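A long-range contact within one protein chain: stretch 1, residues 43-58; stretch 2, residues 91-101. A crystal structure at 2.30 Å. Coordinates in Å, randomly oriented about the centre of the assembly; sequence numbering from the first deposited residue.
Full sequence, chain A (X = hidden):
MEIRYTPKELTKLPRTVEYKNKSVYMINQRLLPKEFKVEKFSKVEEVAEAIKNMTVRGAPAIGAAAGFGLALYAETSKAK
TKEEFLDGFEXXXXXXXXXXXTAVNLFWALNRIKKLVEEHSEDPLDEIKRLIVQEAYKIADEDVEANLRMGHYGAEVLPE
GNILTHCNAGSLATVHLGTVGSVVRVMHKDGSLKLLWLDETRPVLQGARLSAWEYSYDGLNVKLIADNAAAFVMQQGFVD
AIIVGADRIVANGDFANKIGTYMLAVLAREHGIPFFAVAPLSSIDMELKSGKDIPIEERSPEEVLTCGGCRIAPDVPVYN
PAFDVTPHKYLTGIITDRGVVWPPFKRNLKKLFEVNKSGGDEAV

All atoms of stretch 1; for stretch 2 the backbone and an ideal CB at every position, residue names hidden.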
# COMPACT_ATOMS: atom_id res chain seq x y z
N LYS A 43 31.17 -23.89 -3.90
CA LYS A 43 30.85 -24.86 -4.98
C LYS A 43 29.79 -24.26 -5.90
O LYS A 43 28.98 -23.45 -5.46
CB LYS A 43 30.30 -26.17 -4.40
CG LYS A 43 31.11 -26.76 -3.25
CD LYS A 43 30.42 -27.91 -2.53
CE LYS A 43 30.81 -27.99 -1.07
NZ LYS A 43 30.65 -29.35 -0.51
N VAL A 44 29.77 -24.69 -7.18
CA VAL A 44 28.89 -24.01 -8.13
C VAL A 44 27.43 -24.32 -7.76
O VAL A 44 26.58 -23.44 -7.94
CB VAL A 44 29.21 -24.25 -9.62
CG1 VAL A 44 30.64 -24.69 -9.86
CG2 VAL A 44 28.24 -25.17 -10.31
N GLU A 45 27.19 -25.51 -7.19
CA GLU A 45 25.86 -25.97 -6.74
C GLU A 45 25.30 -25.03 -5.67
O GLU A 45 24.14 -24.68 -5.74
CB GLU A 45 25.89 -27.38 -6.12
CG GLU A 45 26.18 -28.49 -7.12
CD GLU A 45 27.63 -28.64 -7.54
OE1 GLU A 45 28.55 -28.14 -6.82
OE2 GLU A 45 27.86 -29.26 -8.60
N GLU A 46 26.14 -24.65 -4.70
CA GLU A 46 25.80 -23.68 -3.64
C GLU A 46 25.41 -22.31 -4.22
O GLU A 46 24.51 -21.67 -3.70
CB GLU A 46 26.97 -23.50 -2.66
CG GLU A 46 27.30 -24.73 -1.83
CD GLU A 46 28.51 -24.58 -0.90
OE1 GLU A 46 29.27 -23.60 -1.06
OE2 GLU A 46 28.69 -25.45 -0.00
N VAL A 47 26.11 -21.84 -5.27
CA VAL A 47 25.84 -20.56 -5.94
C VAL A 47 24.50 -20.66 -6.69
O VAL A 47 23.68 -19.76 -6.66
CB VAL A 47 26.98 -20.18 -6.91
CG1 VAL A 47 26.64 -19.03 -7.83
CG2 VAL A 47 28.29 -19.90 -6.19
N ALA A 48 24.30 -21.79 -7.39
CA ALA A 48 23.08 -22.01 -8.15
C ALA A 48 21.87 -21.97 -7.20
O ALA A 48 20.90 -21.27 -7.44
CB ALA A 48 23.16 -23.32 -8.92
N GLU A 49 21.98 -22.72 -6.10
CA GLU A 49 20.92 -22.80 -5.11
C GLU A 49 20.61 -21.38 -4.57
O GLU A 49 19.45 -21.03 -4.39
CB GLU A 49 21.34 -23.80 -4.02
CG GLU A 49 20.27 -24.10 -2.98
CD GLU A 49 18.91 -24.55 -3.51
OE1 GLU A 49 18.87 -25.22 -4.59
OE2 GLU A 49 17.89 -24.23 -2.85
N ALA A 50 21.65 -20.56 -4.35
CA ALA A 50 21.52 -19.19 -3.80
C ALA A 50 20.84 -18.26 -4.80
O ALA A 50 20.17 -17.32 -4.41
CB ALA A 50 22.87 -18.67 -3.38
N ILE A 51 20.95 -18.54 -6.10
CA ILE A 51 20.17 -17.81 -7.09
C ILE A 51 18.69 -18.25 -7.01
O ILE A 51 17.81 -17.40 -6.98
CB ILE A 51 20.75 -17.98 -8.50
CG1 ILE A 51 22.05 -17.19 -8.66
CG2 ILE A 51 19.73 -17.59 -9.56
CD1 ILE A 51 23.00 -17.81 -9.64
N LYS A 52 18.44 -19.56 -7.01
CA LYS A 52 17.07 -20.13 -6.94
C LYS A 52 16.35 -19.70 -5.65
O LYS A 52 15.17 -19.40 -5.69
CB LYS A 52 17.09 -21.66 -6.96
CG LYS A 52 17.03 -22.34 -8.32
CD LYS A 52 16.42 -23.75 -8.29
CE LYS A 52 16.76 -24.54 -7.04
NZ LYS A 52 16.46 -25.99 -7.19
N ASN A 53 17.08 -19.78 -4.53
CA ASN A 53 16.78 -19.31 -3.16
C ASN A 53 16.39 -17.82 -3.06
O ASN A 53 15.85 -17.42 -2.04
CB ASN A 53 18.05 -19.33 -2.29
CG ASN A 53 18.00 -20.38 -1.22
OD1 ASN A 53 16.91 -20.78 -0.83
ND2 ASN A 53 19.15 -20.83 -0.74
N MET A 54 16.83 -17.00 -4.02
CA MET A 54 16.80 -15.52 -3.94
C MET A 54 17.55 -15.00 -2.69
O MET A 54 17.21 -13.96 -2.09
CB MET A 54 15.35 -15.03 -4.00
CG MET A 54 14.68 -15.50 -5.29
SD MET A 54 12.98 -14.93 -5.57
CE MET A 54 12.49 -16.02 -6.92
N THR A 55 18.65 -15.70 -2.34
CA THR A 55 19.67 -15.21 -1.40
C THR A 55 20.31 -13.94 -1.99
O THR A 55 20.59 -12.95 -1.31
CB THR A 55 20.70 -16.31 -1.11
OG1 THR A 55 20.06 -17.38 -0.40
CG2 THR A 55 21.89 -15.83 -0.31
N VAL A 56 20.53 -14.00 -3.30
CA VAL A 56 20.83 -12.84 -4.10
C VAL A 56 19.58 -12.53 -4.94
O VAL A 56 18.86 -13.44 -5.35
CB VAL A 56 22.06 -13.07 -5.01
CG1 VAL A 56 21.95 -14.34 -5.86
CG2 VAL A 56 22.30 -11.88 -5.91
N ARG A 57 19.36 -11.23 -5.18
CA ARG A 57 18.33 -10.74 -6.09
C ARG A 57 18.83 -9.45 -6.74
O ARG A 57 19.93 -8.99 -6.41
CB ARG A 57 17.01 -10.49 -5.35
CG ARG A 57 17.15 -9.59 -4.13
CD ARG A 57 15.91 -8.72 -3.95
NE ARG A 57 15.86 -7.60 -4.89
CZ ARG A 57 16.36 -6.39 -4.65
NH1 ARG A 57 17.32 -6.25 -3.75
NH2 ARG A 57 15.87 -5.34 -5.30
N GLY A 58 18.02 -8.90 -7.65
CA GLY A 58 18.40 -7.77 -8.49
C GLY A 58 19.16 -8.25 -9.73
O GLY A 58 20.21 -8.93 -9.63
N UNK A 91 28.72 -28.30 -18.20
CA UNK A 91 27.83 -28.73 -17.12
C UNK A 91 27.53 -27.55 -16.18
O UNK A 91 26.38 -27.34 -15.79
CB UNK A 91 28.45 -29.89 -16.34
N UNK A 92 28.57 -26.79 -15.82
CA UNK A 92 28.43 -25.72 -14.86
C UNK A 92 27.57 -24.58 -15.46
O UNK A 92 26.76 -23.98 -14.76
CB UNK A 92 29.81 -25.21 -14.44
N UNK A 93 27.77 -24.29 -16.74
CA UNK A 93 26.97 -23.32 -17.47
C UNK A 93 25.48 -23.66 -17.38
O UNK A 93 24.67 -22.78 -17.09
CB UNK A 93 27.41 -23.26 -18.93
N UNK A 94 25.16 -24.93 -17.61
CA UNK A 94 23.79 -25.45 -17.61
C UNK A 94 23.18 -25.39 -16.20
O UNK A 94 22.02 -25.02 -16.06
CB UNK A 94 23.77 -26.89 -18.13
N UNK A 95 23.92 -25.81 -15.19
CA UNK A 95 23.43 -25.75 -13.82
C UNK A 95 23.02 -24.31 -13.47
O UNK A 95 21.97 -24.07 -12.87
CB UNK A 95 24.50 -26.26 -12.85
N UNK A 96 23.82 -23.34 -13.89
CA UNK A 96 23.60 -21.96 -13.51
C UNK A 96 22.50 -21.32 -14.37
O UNK A 96 21.75 -20.42 -13.89
CB UNK A 96 24.90 -21.17 -13.63
N UNK A 97 22.39 -21.78 -15.62
CA UNK A 97 21.40 -21.29 -16.56
C UNK A 97 19.99 -21.57 -16.02
O UNK A 97 19.12 -20.70 -16.08
CB UNK A 97 21.60 -21.94 -17.93
N UNK A 98 19.80 -22.77 -15.44
CA UNK A 98 18.49 -23.33 -15.06
C UNK A 98 18.20 -23.06 -13.58
O UNK A 98 17.76 -23.94 -12.84
CB UNK A 98 18.45 -24.83 -15.34
N UNK A 99 18.46 -21.84 -13.13
CA UNK A 99 18.09 -21.43 -11.78
C UNK A 99 16.80 -20.62 -11.87
O UNK A 99 15.77 -20.99 -11.31
CB UNK A 99 19.21 -20.62 -11.12
N UNK A 100 16.89 -19.51 -12.61
CA UNK A 100 15.77 -18.68 -13.03
C UNK A 100 15.90 -18.51 -14.54
O UNK A 100 16.52 -17.55 -14.99
CB UNK A 100 15.75 -17.33 -12.31
N UNK A 101 15.37 -19.48 -15.33
CA UNK A 101 15.39 -19.41 -16.80
C UNK A 101 14.83 -18.17 -17.53
O UNK A 101 14.95 -18.09 -18.76
CB UNK A 101 14.61 -20.62 -17.32

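Helix 44-52 and the helix through 91-97 run nearly parallel, 19° between their directions, with axes 9.4 Å apart at closest approach.

Position 91 has nothing of stretch 1 within reach of its CB. Many residues would fit, polar ones included. It is Lys91, which makes no contact here.

Position 92 points sideways, its ideal CB 4.4 Å from Val44 CG2. A small or medium apolar side chain would suit. It is Ala92, whose CB touches Val44 CG2 at 4.4 Å.

Positions 93 and 94 lie on the far side of the helix. Stretch 1 sets no requirement. They are Tyr93 and Glu94.

Position 95 points toward stretch 1. Its ideal CB is 4.7 Å from Val44 CG2 and 5.1 Å from Ala48 CB, so an apolar side chain such as valine, isoleucine or leucine would suit. It is Ile95. Its CG2 packs on Ala48 CB at 3.8 Å and on Val44 CG2 at 4.3 Å. Its CD1 reaches Glu45 OE2 at 4.2 Å.

Position 96 points sideways, but Val47, Ala48 and Ile51 offer an apolar surface nearby. A longer apolar side chain, leucine or methionine for instance, could bend to it. It is Leu96. Its CD2 lies 4.1 Å from Val47 CG1, 4.1 Å from Ala48 CB and 4.5 Å from Ile51 CD1.

Position 97 is out of reach and free in character. It is Lys97, whose NZ donates a hydrogen bond to Tyr93 OH at 2.9 Å.

Position 98 leaves helical phi/psi, and its CB has no neighbour in stretch 1. A polar residue would be at home. It is Asn98.

Position 99 points toward stretch 1, where the backbones are close: its CA is 5.1 Å from the CA of Lys52. The ideal CB is 3.4 Å from Ile51 CG2, a tight fit, and 3.9 Å from Lys52 CG. A small side chain is favoured: alanine, serine or threonine. It is Thr99. Its OG1 donates to Leu96 O at 2.8 Å, within its own stretch. Its CG2 sits 3.7 Å from Ala48 CB.

Position 100 points sideways, its ideal CB 4.8 Å from Ile51 CG2. Beyond lie the carbonyls of Ile51 and Val56, so a long donor such as lysine or arginine would suit. It is Arg100. NH2 makes two weak hydrogen bonds, to Ile51 O at 2.7 Å with a poor angle and to Val56 O at 3.5 Å. Met54 CG lies over one face of the Arg100 guanidinium, 3.5 Å from Arg100 NH1.

Position 101 is out of reach. Its phi of -53° permits proline among others. It is Pro101.

Stretch 2 (91-101) KAYEILKNTRP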
# COMPACT_ATOMS: atom_id res chain seq x y z
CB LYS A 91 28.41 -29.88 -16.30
CG LYS A 91 28.14 -31.27 -16.87
CD LYS A 91 28.83 -32.38 -16.08
CE LYS A 91 28.54 -33.76 -16.63
NZ LYS A 91 28.82 -33.84 -18.09
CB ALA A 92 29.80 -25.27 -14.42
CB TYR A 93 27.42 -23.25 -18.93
CG TYR A 93 26.46 -22.59 -19.88
CD1 TYR A 93 26.45 -21.21 -20.05
CD2 TYR A 93 25.55 -23.34 -20.62
CE1 TYR A 93 25.58 -20.60 -20.93
CE2 TYR A 93 24.65 -22.74 -21.48
CZ TYR A 93 24.67 -21.36 -21.65
OH TYR A 93 23.81 -20.76 -22.53
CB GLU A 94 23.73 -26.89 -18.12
CG GLU A 94 23.83 -26.99 -19.63
CD GLU A 94 22.67 -26.36 -20.37
OE1 GLU A 94 22.93 -25.56 -21.31
OE2 GLU A 94 21.50 -26.66 -20.02
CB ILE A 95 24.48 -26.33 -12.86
CG1 ILE A 95 24.57 -27.86 -13.01
CG2 ILE A 95 24.19 -25.93 -11.42
CD1 ILE A 95 25.62 -28.54 -12.12
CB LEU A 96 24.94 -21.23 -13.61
CG LEU A 96 25.98 -21.65 -12.57
CD1 LEU A 96 27.39 -21.26 -12.98
CD2 LEU A 96 25.62 -21.07 -11.22
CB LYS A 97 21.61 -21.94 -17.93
CG LYS A 97 20.87 -21.28 -19.09
CD LYS A 97 20.93 -22.09 -20.35
CE LYS A 97 20.60 -21.26 -21.57
NZ LYS A 97 21.17 -21.84 -22.81
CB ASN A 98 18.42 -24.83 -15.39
CG ASN A 98 18.84 -25.13 -16.82
OD1 ASN A 98 19.66 -26.01 -17.06
ND2 ASN A 98 18.30 -24.39 -17.78
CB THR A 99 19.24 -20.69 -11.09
OG1 THR A 99 19.79 -19.75 -12.03
CG2 THR A 99 20.32 -21.62 -10.58
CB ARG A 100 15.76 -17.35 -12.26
CG ARG A 100 15.09 -17.43 -10.89
CD ARG A 100 15.89 -16.78 -9.76
NE ARG A 100 15.50 -15.42 -9.45
CZ ARG A 100 16.07 -14.64 -8.52
NH1 ARG A 100 15.43 -13.57 -8.09
NH2 ARG A 100 17.27 -14.94 -8.03
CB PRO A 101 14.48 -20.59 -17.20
CG PRO A 101 14.67 -21.59 -16.08
CD PRO A 101 14.80 -20.74 -14.84
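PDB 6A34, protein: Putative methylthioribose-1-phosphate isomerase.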